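Local coordinates for DUF1573 domain-containing protein (Porphyromonas gingivalis, PDB 2QSV) that is of unknown function, possibly a cysteine-type peptidase, and folds here into two Ig-like beta-sandwich domains, at residues T124-G129 / A138-R143; L10-S15 / S44-D49; R158-T163 / K189-Q194. All blocks are in the same frame, centred on the assembly; numbering follows the deposited sequence.

Interaction 1 (T124-G129 / A138-R143); sequences TYLDMG and AAIEIR
The two sheets of the second Ig-like beta sandwich face each other here, Leu126 and Met128 of strand 125-130 reaching across to Ala138 and Ile140 of strand 136-144. The strands run nearly antiparallel, at 165° between their short axes, but 9.8 Å apart, a spacing of sheet against sheet. No hydrogen bond joins them, and the contact is wholly apolar. Within its own sheet, strand 125-130 is an edge strand paired in parallel with strand 211-219; strand 136-144 lies in the other sheet beside strand 176-183.

Leu126 is the hub. Its CG stands anti to the backbone N (chi1 172°), and one branch of the isobutyl group, CD2, meets the CB of Ala138 at 3.8 Å. Closer to the backbone, Leu126 CB lies 4.2 Å from CD1 at the end of Ile140. The two pairs are complementary in length: the bare methyl of Ala138 is met by a long leucine branch, whereas the extended isoleucine reaches the base of the leucine side chain. Ile140 is buried and also packs on Ile181 and Ile214, one from each sheet, as befits a branched apolar residue inside a sandwich.

Met128, deposited as selenomethionine, adds a looser touch, its terminal CE 4.4 Å from Ala138 CB. Its flexible chain also lies against Val183 and Val216, at a margin of the interface that is only partly buried.

Between these inward residues, Asp127 faces solvent and shapes the end of the segment. Its carboxylate accepts from the backbone two residues on, forming an Asx turn where Gly129 takes a positive phi: Gly129 N donates to Asp127 OD1 over 3.0 Å, meeting the oxygen on its anti side and 34° out of the carboxylate plane.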
loop_
_atom_site.group_PDB
_atom_site.type_symbol
_atom_site.label_atom_id
_atom_site.label_comp_id
_atom_site.label_asym_id
_atom_site.label_seq_id
_atom_site.Cartn_x
_atom_site.Cartn_y
_atom_site.Cartn_z
ATOM N N THR A 124 -1.437 15.322 12.349
ATOM C CA THR A 124 -1.844 13.983 11.892
ATOM C C THR A 124 -3.370 13.749 11.889
ATOM O O THR A 124 -3.837 12.627 11.749
ATOM C CB THR A 124 -1.088 12.874 12.625
ATOM O OG1 THR A 124 -1.191 13.089 14.033
ATOM C CG2 THR A 124 0.417 12.865 12.193
ATOM N N TYR A 125 -4.123 14.828 12.032
ATOM C CA TYR A 125 -5.566 14.775 12.066
ATOM C C TYR A 125 -6.071 16.015 11.372
ATOM O O TYR A 125 -5.827 17.129 11.821
ATOM C CB TYR A 125 -6.062 14.710 13.514
ATOM C CG TYR A 125 -7.590 14.537 13.632
ATOM C CD1 TYR A 125 -8.177 13.276 13.645
ATOM C CD2 TYR A 125 -8.432 15.648 13.737
ATOM C CE1 TYR A 125 -9.589 13.113 13.777
ATOM C CE2 TYR A 125 -9.837 15.504 13.860
ATOM C CZ TYR A 125 -10.400 14.234 13.878
ATOM O OH TYR A 125 -11.786 14.099 14.005
ATOM N N LEU A 126 -6.749 15.838 10.258
ATOM C CA LEU A 126 -7.296 16.963 9.545
ATOM C C LEU A 126 -8.793 16.730 9.265
ATOM O O LEU A 126 -9.157 15.849 8.481
ATOM C CB LEU A 126 -6.538 17.186 8.205
ATOM C CG LEU A 126 -7.141 18.237 7.245
ATOM C CD1 LEU A 126 -7.116 19.656 7.833
ATOM C CD2 LEU A 126 -6.422 18.248 5.878
ATOM N N ASP A 127 -9.652 17.538 9.877
ATOM C CA ASP A 127 -11.085 17.450 9.571
ATOM C C ASP A 127 -11.424 18.597 8.657
ATOM O O ASP A 127 -11.414 19.756 9.078
ATOM C CB ASP A 127 -11.939 17.473 10.862
ATOM C CG ASP A 127 -13.430 17.085 10.614
ATOM O OD1 ASP A 127 -13.950 17.157 9.465
ATOM O OD2 ASP A 127 -14.072 16.696 11.607
HETATM N N MSE A 128 -11.681 18.296 7.389
HETATM C CA MSE A 128 -11.988 19.345 6.420
HETATM C C MSE A 128 -13.426 19.878 6.454
HETATM O O MSE A 128 -13.769 20.809 5.717
HETATM C CB MSE A 128 -11.629 18.884 5.028
HETATM C CG MSE A 128 -10.164 18.534 4.950
HETATM SE SE MSE A 128 -9.660 18.082 3.190
HETATM C CE MSE A 128 -10.265 19.580 2.180
ATOM N N GLY A 129 -14.242 19.319 7.334
ATOM C CA GLY A 129 -15.646 19.691 7.435
ATOM C C GLY A 129 -16.482 19.338 6.211
ATOM O O GLY A 129 -16.216 18.351 5.508
ATOM N N ALA A 138 -6.225 21.578 0.910
ATOM C CA ALA A 138 -5.678 21.935 2.206
ATOM C C ALA A 138 -4.165 21.725 2.134
ATOM O O ALA A 138 -3.644 21.146 1.180
ATOM C CB ALA A 138 -6.307 21.080 3.331
ATOM N N ALA A 139 -3.450 22.185 3.141
ATOM C CA ALA A 139 -1.999 22.012 3.151
ATOM C C ALA A 139 -1.567 21.712 4.568
ATOM O O ALA A 139 -1.989 22.369 5.475
ATOM C CB ALA A 139 -1.326 23.261 2.629
ATOM N N ILE A 140 -0.775 20.681 4.767
ATOM C CA ILE A 140 -0.233 20.416 6.074
ATOM C C ILE A 140 1.256 20.694 5.997
ATOM O O ILE A 140 1.929 20.203 5.099
ATOM C CB ILE A 140 -0.523 18.956 6.517
ATOM C CG1 ILE A 140 -1.995 18.836 7.005
ATOM C CG2 ILE A 140 0.420 18.464 7.620
ATOM C CD1 ILE A 140 -2.411 17.415 7.293
ATOM N N GLU A 141 1.763 21.469 6.948
ATOM C CA GLU A 141 3.181 21.742 7.012
ATOM C C GLU A 141 3.923 20.591 7.654
ATOM O O GLU A 141 3.606 20.124 8.768
ATOM C CB GLU A 141 3.449 23.068 7.764
ATOM C CG GLU A 141 4.959 23.377 7.831
ATOM C CD GLU A 141 5.300 24.751 8.423
ATOM O OE1 GLU A 141 4.667 25.203 9.370
ATOM O OE2 GLU A 141 6.264 25.357 7.968
ATOM N N ILE A 142 4.901 20.096 6.936
ATOM C CA ILE A 142 5.710 19.054 7.451
ATOM C C ILE A 142 7.060 19.627 7.855
ATOM O O ILE A 142 7.772 20.159 7.023
ATOM C CB ILE A 142 5.915 17.943 6.411
ATOM C CG1 ILE A 142 4.573 17.222 6.091
ATOM C CG2 ILE A 142 7.034 16.999 6.896
ATOM C CD1 ILE A 142 4.746 16.113 4.993
ATOM N N ARG A 143 7.440 19.382 9.097
ATOM C CA ARG A 143 8.582 20.014 9.651
ATOM C C ARG A 143 9.658 18.973 9.963
ATOM O O ARG A 143 9.345 17.885 10.475
ATOM C CB ARG A 143 8.125 20.692 10.919
ATOM C CG ARG A 143 8.873 21.906 11.232
ATOM C CD ARG A 143 8.354 22.546 12.486
ATOM N NE ARG A 143 9.497 22.909 13.310
ATOM C CZ ARG A 143 9.430 23.522 14.487
ATOM N NH1 ARG A 143 8.241 23.831 15.002
ATOM N NH2 ARG A 143 10.549 23.773 15.176
#

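Interaction 2 (L10-S15 / S44-D49); sequences LLFPIS and SFVSLD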
loop_
_atom_site.group_PDB
_atom_site.type_symbol
_atom_site.label_atom_id
_atom_site.label_comp_id
_atom_site.label_asym_id
_atom_site.label_seq_id
_atom_site.Cartn_x
_atom_site.Cartn_y
_atom_site.Cartn_z
ATOM N N LEU A 10 -3.073 -8.012 0.117
ATOM C CA LEU A 10 -2.187 -8.660 1.087
ATOM C C LEU A 10 -1.158 -7.619 1.524
ATOM O O LEU A 10 -0.682 -6.827 0.706
ATOM C CB LEU A 10 -1.513 -9.899 0.500
ATOM C CG LEU A 10 -2.315 -11.148 0.076
ATOM C CD1 LEU A 10 -1.406 -12.147 -0.618
ATOM C CD2 LEU A 10 -3.043 -11.824 1.245
ATOM N N LEU A 11 -0.843 -7.588 2.811
ATOM C CA LEU A 11 -0.030 -6.502 3.351
ATOM C C LEU A 11 1.021 -7.071 4.272
ATOM O O LEU A 11 0.686 -7.731 5.264
ATOM C CB LEU A 11 -0.907 -5.473 4.072
ATOM C CG LEU A 11 -0.257 -4.300 4.815
ATOM C CD1 LEU A 11 0.612 -3.335 3.891
ATOM C CD2 LEU A 11 -1.356 -3.509 5.532
ATOM N N PHE A 12 2.288 -6.888 3.896
ATOM C CA PHE A 12 3.399 -7.289 4.739
ATOM C C PHE A 12 3.482 -6.304 5.930
ATOM O O PHE A 12 3.042 -5.167 5.819
ATOM C CB PHE A 12 4.714 -7.307 3.945
ATOM C CG PHE A 12 4.931 -8.558 3.141
ATOM C CD1 PHE A 12 5.440 -9.711 3.740
ATOM C CD2 PHE A 12 4.632 -8.582 1.789
ATOM C CE1 PHE A 12 5.629 -10.896 3.007
ATOM C CE2 PHE A 12 4.835 -9.740 1.031
ATOM C CZ PHE A 12 5.343 -10.914 1.650
ATOM N N PRO A 13 4.019 -6.758 7.085
ATOM C CA PRO A 13 4.276 -5.749 8.125
ATOM C C PRO A 13 5.355 -4.724 7.658
ATOM O O PRO A 13 6.128 -5.017 6.725
ATOM C CB PRO A 13 4.785 -6.561 9.315
ATOM C CG PRO A 13 5.213 -7.905 8.744
ATOM C CD PRO A 13 4.405 -8.123 7.487
ATOM N N ILE A 14 5.418 -3.573 8.323
ATOM C CA ILE A 14 6.568 -2.654 8.193
ATOM C C ILE A 14 7.837 -3.477 8.285
ATOM O O ILE A 14 8.026 -4.251 9.241
ATOM C CB ILE A 14 6.613 -1.632 9.312
ATOM C CG1 ILE A 14 5.275 -0.885 9.378
ATOM C CG2 ILE A 14 7.819 -0.652 9.113
ATOM C CD1 ILE A 14 4.951 -0.337 10.746
ATOM N N SER A 15 8.688 -3.345 7.273
ATOM C CA SER A 15 9.879 -4.188 7.161
ATOM C C SER A 15 11.107 -3.421 6.751
ATOM O O SER A 15 11.017 -2.464 5.960
ATOM C CB SER A 15 9.676 -5.249 6.070
ATOM O OG SER A 15 8.585 -6.092 6.349
ATOM N N SER A 44 7.970 -8.273 -7.246
ATOM C CA SER A 44 9.433 -8.376 -7.251
ATOM C C SER A 44 10.056 -8.636 -5.872
ATOM O O SER A 44 11.226 -9.041 -5.791
ATOM C CB SER A 44 10.046 -7.099 -7.806
ATOM O OG SER A 44 9.786 -6.020 -6.937
ATOM N N PHE A 45 9.284 -8.390 -4.809
ATOM C CA PHE A 45 9.776 -8.500 -3.432
ATOM C C PHE A 45 9.263 -9.749 -2.722
ATOM O O PHE A 45 9.441 -9.891 -1.510
ATOM C CB PHE A 45 9.435 -7.234 -2.598
ATOM C CG PHE A 45 7.961 -6.819 -2.658
ATOM C CD1 PHE A 45 7.009 -7.369 -1.791
ATOM C CD2 PHE A 45 7.531 -5.867 -3.581
ATOM C CE1 PHE A 45 5.651 -6.967 -1.847
ATOM C CE2 PHE A 45 6.185 -5.444 -3.632
ATOM C CZ PHE A 45 5.254 -5.987 -2.758
ATOM N N VAL A 46 8.629 -10.656 -3.468
ATOM C CA VAL A 46 8.179 -11.915 -2.868
ATOM C C VAL A 46 8.739 -13.165 -3.549
ATOM O O VAL A 46 9.178 -13.120 -4.698
ATOM C CB VAL A 46 6.621 -12.058 -2.722
ATOM C CG1 VAL A 46 5.951 -10.810 -2.154
ATOM C CG2 VAL A 46 5.985 -12.538 -3.995
ATOM N N SER A 47 8.691 -14.269 -2.803
ATOM C CA SER A 47 9.034 -15.612 -3.261
ATOM C C SER A 47 7.825 -16.513 -3.144
ATOM O O SER A 47 7.096 -16.452 -2.132
ATOM C CB SER A 47 10.139 -16.192 -2.385
ATOM O OG SER A 47 11.369 -16.100 -3.059
ATOM N N LEU A 48 7.607 -17.330 -4.173
ATOM C CA LEU A 48 6.587 -18.372 -4.158
ATOM C C LEU A 48 7.000 -19.573 -5.036
ATOM O O LEU A 48 7.191 -19.434 -6.246
ATOM C CB LEU A 48 5.234 -17.819 -4.607
ATOM C CG LEU A 48 3.993 -18.721 -4.518
ATOM C CD1 LEU A 48 3.565 -18.906 -3.071
ATOM C CD2 LEU A 48 2.835 -18.150 -5.353
ATOM N N ASP A 49 7.134 -20.747 -4.418
ATOM C CA ASP A 49 7.378 -21.984 -5.177
ATOM C C ASP A 49 6.065 -22.630 -5.632
ATOM O O ASP A 49 6.006 -23.208 -6.710
ATOM C CB ASP A 49 8.290 -22.939 -4.406
ATOM C CG ASP A 49 9.693 -22.363 -4.212
ATOM O OD1 ASP A 49 10.265 -22.541 -3.117
ATOM O OD2 ASP A 49 10.219 -21.714 -5.154
#
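Phe45 and Val46 meet the ring of Phe12 inside the first Ig-like sandwich, where the chain leaving strand 9-11 approaches the short strand 46-47. Just before them, Ser44 lies at the surface, and its OG is hydrogen-bonded to Glu80 OE2, a polar anchor suited to the exposed start of the segment.

Phe45 turns inward. Its CG sits between the backbone N and the carbonyl carbon (chi1 51°), and from there the ring reaches Phe12, with Phe45 CE1 4.1 Å from Phe12 CE2. Phe12 CE2 lies at the edge of the Phe45 ring, near its plane, and the two side chains come from opposite directions and lie offset, one passing beside the other.

Val46 follows with the tighter contact: its CG1 methyl comes to 3.5 Å from Phe12 CE2, and 3.9 Å separates the same methyl from Phe12 CZ. This methyl abuts the rim of the Phe12 ring near its plane. A compact beta-branched residue suits the spot, since it can sit in a strand and still present a methyl to the far end of the aromatic ring.

Ser47 then touches Ser66 of strand 61-67, while the buried Leu48 packs on Leu42. All three touching residues are buried and none of their meeting atoms is polar.

Phe12 thus spans the sandwich. Its backbone bonds to Ser102 beside strand 9-11, in the five-stranded sheet, while its ring also packs on Leu67 of strand 61-67, which pairs with strand 46-47, and on Val23 of strand 22-29, one strand further on in the same facing sheet.

Interaction 3 (R158-T163 / K189-Q194); sequences RNPALT and KAEGWQ. With NA (sodium ion), chain C.
Trp193 has CB of Glu191 over the centre of one ring face, 3.6 Å above the plane, and Pro160 at its edge. Both CG and CD of Pro160 come to 3.7 Å from Trp193 CH2, a rigid apolar ring abutting the rim of the indole. Asn159 CG lies anti to the main-chain nitrogen (chi1 -167°), which carries the amide out to the neighbouring corner of the indole; the amide plane is 62° from that of the ring, and Asn159 OD1 is 3.4 Å from Trp193 CZ3.

That oxygen has a polar partner as well: Ala161 N donates to Asn159 OD1 over 2.9 Å, in the carbonyl plane, an Asx turn that fixes the amide. Asn159 to Leu162 form a type I beta turn, whose geometry Pro160 suits. The main-chain oxygens Asn159 O, at 2.6 Å, and Leu162 O, at 2.8 Å, bind the sodium ion, with three waters and Thr157 OG1 completing its shell.

Gly192, with its positive phi, ends the helix in a Schellman motif and turns the chain toward Trp193. The contact therefore joins the turn between strands 150-157 and 162-166 to the end of helix 185-190, just before strand 195-204; Pro160 also rests on Val187 of that helix.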
loop_
_atom_site.group_PDB
_atom_site.type_symbol
_atom_site.label_atom_id
_atom_site.label_comp_id
_atom_site.label_asym_id
_atom_site.label_seq_id
_atom_site.Cartn_x
_atom_site.Cartn_y
_atom_site.Cartn_z
ATOM N N ARG A 158 -5.085 5.681 -0.404
ATOM C CA ARG A 158 -5.856 4.561 -0.973
ATOM C C ARG A 158 -7.261 5.034 -1.437
ATOM O O ARG A 158 -7.809 4.519 -2.395
ATOM C CB ARG A 158 -5.990 3.394 0.038
ATOM C CG ARG A 158 -4.662 2.791 0.563
ATOM C CD ARG A 158 -3.755 2.240 -0.540
ATOM N NE ARG A 158 -2.603 1.476 -0.010
ATOM C CZ ARG A 158 -1.407 1.335 -0.607
ATOM N NH1 ARG A 158 -1.156 1.934 -1.776
ATOM N NH2 ARG A 158 -0.445 0.590 -0.025
ATOM N N ASN A 159 -7.820 6.026 -0.776
ATOM C CA ASN A 159 -9.116 6.547 -1.151
ATOM C C ASN A 159 -9.048 7.381 -2.436
ATOM O O ASN A 159 -8.214 8.313 -2.532
ATOM C CB ASN A 159 -9.680 7.341 0.030
ATOM C CG ASN A 159 -11.148 7.669 -0.125
ATOM O OD1 ASN A 159 -11.565 8.324 -1.088
ATOM N ND2 ASN A 159 -11.933 7.221 0.830
ATOM N N PRO A 160 -9.922 7.047 -3.442
ATOM C CA PRO A 160 -9.934 7.701 -4.731
ATOM C C PRO A 160 -10.389 9.163 -4.700
ATOM O O PRO A 160 -10.196 9.857 -5.682
ATOM C CB PRO A 160 -10.932 6.842 -5.559
ATOM C CG PRO A 160 -11.863 6.309 -4.551
ATOM C CD PRO A 160 -10.967 5.972 -3.383
ATOM N N ALA A 161 -11.002 9.616 -3.617
ATOM C CA ALA A 161 -11.397 11.025 -3.500
ATOM C C ALA A 161 -10.259 11.908 -2.924
ATOM O O ALA A 161 -10.380 13.125 -2.902
ATOM C CB ALA A 161 -12.631 11.160 -2.619
ATOM N N LEU A 162 -9.185 11.276 -2.460
ATOM C CA LEU A 162 -8.114 11.945 -1.687
ATOM C C LEU A 162 -6.770 11.865 -2.408
ATOM O O LEU A 162 -6.328 10.769 -2.766
ATOM C CB LEU A 162 -7.976 11.297 -0.307
ATOM C CG LEU A 162 -6.846 11.776 0.650
ATOM C CD1 LEU A 162 -6.952 13.237 1.090
ATOM C CD2 LEU A 162 -6.802 10.893 1.876
ATOM N N THR A 163 -6.132 13.019 -2.615
ATOM C CA THR A 163 -4.747 13.053 -3.099
ATOM C C THR A 163 -3.849 13.879 -2.177
ATOM O O THR A 163 -4.334 14.735 -1.464
ATOM C CB THR A 163 -4.616 13.603 -4.538
ATOM O OG1 THR A 163 -5.180 14.914 -4.601
ATOM C CG2 THR A 163 -5.321 12.677 -5.544
ATOM N N LYS A 189 -19.422 11.443 -4.159
ATOM C CA LYS A 189 -20.793 11.282 -4.611
ATOM C C LYS A 189 -20.915 10.106 -5.593
ATOM O O LYS A 189 -21.676 9.172 -5.335
ATOM C CB LYS A 189 -21.343 12.581 -5.193
ATOM C CG LYS A 189 -21.935 13.477 -4.141
ATOM C CD LYS A 189 -22.442 14.774 -4.707
ATOM C CE LYS A 189 -21.307 15.631 -5.194
ATOM N NZ LYS A 189 -21.666 17.077 -5.136
ATOM N N ALA A 190 -20.144 10.138 -6.684
ATOM C CA ALA A 190 -20.105 9.010 -7.631
ATOM C C ALA A 190 -19.898 7.650 -6.947
ATOM O O ALA A 190 -20.342 6.640 -7.470
ATOM C CB ALA A 190 -19.065 9.249 -8.702
ATOM N N GLU A 191 -19.290 7.630 -5.764
ATOM C CA GLU A 191 -19.079 6.405 -4.986
ATOM C C GLU A 191 -20.128 6.185 -3.893
ATOM O O GLU A 191 -20.019 5.238 -3.103
ATOM C CB GLU A 191 -17.696 6.431 -4.319
ATOM C CG GLU A 191 -16.507 6.589 -5.268
ATOM C CD GLU A 191 -16.014 5.282 -5.864
ATOM O OE1 GLU A 191 -16.324 4.201 -5.305
ATOM O OE2 GLU A 191 -15.294 5.347 -6.894
ATOM N N GLY A 192 -21.118 7.080 -3.817
ATOM C CA GLY A 192 -22.155 7.009 -2.784
ATOM C C GLY A 192 -21.643 7.096 -1.368
ATOM O O GLY A 192 -22.151 6.414 -0.480
ATOM N N TRP A 193 -20.609 7.915 -1.156
ATOM C CA TRP A 193 -20.139 8.225 0.203
ATOM C C TRP A 193 -20.675 9.606 0.580
ATOM O O TRP A 193 -20.676 10.525 -0.249
ATOM C CB TRP A 193 -18.601 8.196 0.307
ATOM C CG TRP A 193 -17.968 6.886 -0.113
ATOM C CD1 TRP A 193 -18.473 5.620 0.079
ATOM C CD2 TRP A 193 -16.704 6.713 -0.775
ATOM N NE1 TRP A 193 -17.611 4.675 -0.439
ATOM C CE2 TRP A 193 -16.521 5.316 -0.971
ATOM C CE3 TRP A 193 -15.712 7.598 -1.230
ATOM C CZ2 TRP A 193 -15.376 4.788 -1.592
ATOM C CZ3 TRP A 193 -14.586 7.077 -1.848
ATOM C CH2 TRP A 193 -14.426 5.685 -2.021
ATOM N N GLN A 194 -21.166 9.736 1.811
ATOM C CA GLN A 194 -21.584 11.032 2.328
ATOM C C GLN A 194 -20.411 11.658 3.073
ATOM O O GLN A 194 -20.342 12.874 3.229
ATOM C CB GLN A 194 -22.796 10.907 3.265
ATOM C CG GLN A 194 -24.152 10.766 2.561
ATOM C CD GLN A 194 -24.579 12.034 1.830
ATOM O OE1 GLN A 194 -24.767 12.019 0.614
ATOM N NE2 GLN A 194 -24.729 13.135 2.565
HETATM NA NA NA C . -6.030 8.221 -3.933
HETATM O O HOH W 1 -6.135 5.911 -4.962
HETATM O O HOH W 2 -6.137 9.518 -5.566
HETATM O O HOH W 3 -3.664 8.746 -4.840
#

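Interactions 1 and 3 belong to the second Ig-like domain and interaction 2 to the first, with the centres of 1 and 2 about 31 Å apart. Interaction 2 is fully buried, an aromatic and aliphatic contact between the layers of its sandwich. Interaction 1 likewise spans two sheets, but at a partly buried margin and with non-aromatic apolar groups alone. Interaction 3 lies at the surface, where a turn meets a helix end: proline and tryptophan mix with amide and carboxylate side chains, and two backbone carbonyls help to bind a sodium ion. Interactions 1 and 3 reach a common sheet, yet their nearest atoms remain about 6 Å apart.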